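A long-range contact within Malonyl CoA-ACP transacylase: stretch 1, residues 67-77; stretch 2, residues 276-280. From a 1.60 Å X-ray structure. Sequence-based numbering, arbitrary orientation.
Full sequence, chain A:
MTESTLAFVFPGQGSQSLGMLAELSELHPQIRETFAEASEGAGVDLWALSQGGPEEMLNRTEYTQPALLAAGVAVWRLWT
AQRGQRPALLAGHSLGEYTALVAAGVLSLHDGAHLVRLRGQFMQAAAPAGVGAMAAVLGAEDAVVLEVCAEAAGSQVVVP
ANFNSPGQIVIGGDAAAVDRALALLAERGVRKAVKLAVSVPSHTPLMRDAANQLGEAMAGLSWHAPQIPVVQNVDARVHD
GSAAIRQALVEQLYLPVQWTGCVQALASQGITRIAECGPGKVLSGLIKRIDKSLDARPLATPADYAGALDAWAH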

# COMPACT_ATOMS: atom_id res chain seq x y z
N ALA A 67 -6.76 -4.71 -8.30
CA ALA A 67 -6.35 -3.88 -9.42
C ALA A 67 -4.95 -3.28 -9.22
O ALA A 67 -4.13 -3.31 -10.14
CB ALA A 67 -7.39 -2.79 -9.67
N LEU A 68 -4.68 -2.76 -8.02
CA LEU A 68 -3.37 -2.20 -7.70
C LEU A 68 -2.31 -3.27 -7.54
O LEU A 68 -1.14 -3.03 -7.84
CB LEU A 68 -3.44 -1.39 -6.42
CG LEU A 68 -4.08 -0.02 -6.63
CD1 LEU A 68 -4.20 0.64 -5.27
CD2 LEU A 68 -3.24 0.83 -7.58
N LEU A 69 -2.70 -4.44 -7.05
CA LEU A 69 -1.76 -5.56 -6.98
C LEU A 69 -1.33 -6.00 -8.39
O LEU A 69 -0.13 -6.18 -8.65
CB LEU A 69 -2.35 -6.72 -6.19
CG LEU A 69 -1.32 -7.82 -5.91
CD1 LEU A 69 -1.33 -8.34 -4.47
CD2 LEU A 69 -1.52 -8.95 -6.90
N ALA A 70 -2.30 -6.17 -9.28
CA ALA A 70 -2.01 -6.47 -10.68
C ALA A 70 -1.11 -5.40 -11.29
O ALA A 70 -0.12 -5.72 -11.93
CB ALA A 70 -3.31 -6.61 -11.48
N ALA A 71 -1.42 -4.14 -11.03
CA ALA A 71 -0.65 -3.03 -11.59
C ALA A 71 0.80 -3.04 -11.13
O ALA A 71 1.71 -2.89 -11.94
CB ALA A 71 -1.34 -1.70 -11.22
N GLY A 72 1.02 -3.27 -9.84
CA GLY A 72 2.40 -3.30 -9.32
C GLY A 72 3.18 -4.49 -9.86
O GLY A 72 4.36 -4.37 -10.21
N VAL A 73 2.54 -5.66 -9.88
CA VAL A 73 3.18 -6.84 -10.42
C VAL A 73 3.45 -6.67 -11.92
O VAL A 73 4.49 -7.13 -12.40
CB VAL A 73 2.39 -8.13 -10.07
CG1 VAL A 73 3.03 -9.36 -10.74
CG2 VAL A 73 2.36 -8.33 -8.56
N ALA A 74 2.55 -6.01 -12.66
CA ALA A 74 2.80 -5.77 -14.10
C ALA A 74 4.08 -4.95 -14.32
O ALA A 74 4.92 -5.30 -15.16
CB ALA A 74 1.62 -5.10 -14.79
N VAL A 75 4.25 -3.88 -13.55
CA VAL A 75 5.46 -3.05 -13.68
C VAL A 75 6.70 -3.84 -13.22
O VAL A 75 7.77 -3.73 -13.83
CB VAL A 75 5.31 -1.70 -12.96
CG1 VAL A 75 6.60 -0.85 -13.17
CG2 VAL A 75 4.07 -0.96 -13.50
N TRP A 76 6.55 -4.64 -12.16
CA TRP A 76 7.63 -5.49 -11.65
C TRP A 76 8.13 -6.43 -12.76
O TRP A 76 9.34 -6.55 -12.99
CB TRP A 76 7.12 -6.32 -10.46
CG TRP A 76 8.10 -7.40 -10.02
CD1 TRP A 76 7.98 -8.76 -10.20
CD2 TRP A 76 9.33 -7.19 -9.32
NE1 TRP A 76 9.06 -9.40 -9.64
CE2 TRP A 76 9.90 -8.46 -9.10
CE3 TRP A 76 9.99 -6.05 -8.85
CZ2 TRP A 76 11.11 -8.63 -8.43
CZ3 TRP A 76 11.20 -6.21 -8.19
CH2 TRP A 76 11.75 -7.50 -7.98
N ARG A 77 7.20 -7.08 -13.44
CA ARG A 77 7.55 -8.06 -14.48
C ARG A 77 8.22 -7.38 -15.67
O ARG A 77 9.16 -7.93 -16.26
CB ARG A 77 6.33 -8.87 -14.90
CG ARG A 77 5.90 -9.86 -13.81
CD ARG A 77 4.65 -10.60 -14.21
NE ARG A 77 4.31 -11.67 -13.26
CZ ARG A 77 3.30 -12.51 -13.44
NH1 ARG A 77 2.50 -12.40 -14.50
NH2 ARG A 77 3.04 -13.46 -12.54
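Stretch 2, residues 276-280: ECGPG

Stretch 2 lies as a short, largely extended loop along one side of a helix, in a close-packed, mainly apolar contact that centres on two facing glycines and has no clear hydrogen bond across it. Residues 67-77 are helical throughout, within a helix that runs on at both ends, and their backbone amides from Ala71 to Arg77 bond to carbonyls four residues earlier. From Glu276 (phi/psi -90/108°) the chain stays extended through Cys277 (-99/84°), Gly278 (154/-174°) and Pro279 (-72/156°). The loop runs against the direction of the helix: Cys277 lies beside Val75 and Trp76, Gly278 beside Gly72, and Pro279 beside Leu68 and Ala71.

The backbones come closest in the middle, where Gly72 CA is 4.1 Å from Gly278 CA. Gly72 CA also lies 3.3 Å from Cys277 O, a CA-H...O contact with an angle of 125° at the hydrogen. This carbonyl oxygen is buried by the contact and has no polar partner in the model, so the CH group of the helix is what faces it here. The absence of a side chain at Gly72 matters to this approach, since an ideal CB would stand a tight 3.2 Å from Cys277 O. At Gly278 the demand for glycine is local: with its backbone angles a CB would be jammed against the carbonyl oxygen of Cys277 and would come within 2.8 Å of Pro279 CD.

Cys277 has the largest area covered by the helix. Its side chain, with chi1 in the t rotamer, lays the sulfur against the helix backbone: Cys277 SG lies 3.3 Å from Trp76 N and 3.7 Å from Val75 C. That amide already donates a hydrogen bond to Gly72 O within the helix (Trp76 N to Gly72 O, 2.9 Å). Apolar contacts complete the setting of the sulfur, with Val75 CG1 3.8 Å and Trp76 CB 3.9 Å from Cys277 SG; the indole of Trp76 leads away from the loop.

At the other end of the contact, the Pro279 ring packs against Leu68 and Ala71, three residues and so about one helical turn apart. Leu68 points sideways from its CA, yet its end comes nearer and brings Leu68 CD2 to 3.4 Å from Pro279 CG. Ala71 points toward the loop, with Ala71 CB 3.7 Å from Pro279 CD. Beyond the proline, Gly280 makes no contact with the helix, and Glu276, whose side chain points away, makes none at the start.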

# COMPACT_ATOMS: atom_id res chain seq x y z
N GLU A 276 9.28 3.34 -7.25
CA GLU A 276 7.87 3.12 -6.95
C GLU A 276 7.29 2.28 -8.09
O GLU A 276 7.09 2.78 -9.22
CB GLU A 276 7.14 4.45 -6.76
CG GLU A 276 5.66 4.26 -6.36
CD GLU A 276 5.01 5.52 -5.80
OE1 GLU A 276 5.61 6.61 -5.92
OE2 GLU A 276 3.93 5.40 -5.19
N CYS A 277 7.02 1.01 -7.79
CA CYS A 277 6.69 0.04 -8.83
C CYS A 277 5.18 -0.16 -8.92
O CYS A 277 4.63 -1.09 -8.35
CB CYS A 277 7.40 -1.28 -8.52
SG CYS A 277 7.32 -2.47 -9.85
N GLY A 278 4.52 0.73 -9.66
CA GLY A 278 3.07 0.70 -9.77
C GLY A 278 2.58 2.10 -10.09
O GLY A 278 3.39 2.99 -10.32
N PRO A 279 1.26 2.31 -10.11
CA PRO A 279 0.71 3.60 -10.53
C PRO A 279 0.93 4.73 -9.53
O PRO A 279 1.08 4.50 -8.33
CB PRO A 279 -0.79 3.30 -10.68
CG PRO A 279 -1.04 2.21 -9.76
CD PRO A 279 0.21 1.34 -9.76
N GLY A 280 0.91 5.96 -10.04
CA GLY A 280 1.00 7.16 -9.21
C GLY A 280 2.42 7.47 -8.77
O GLY A 280 3.40 6.81 -9.16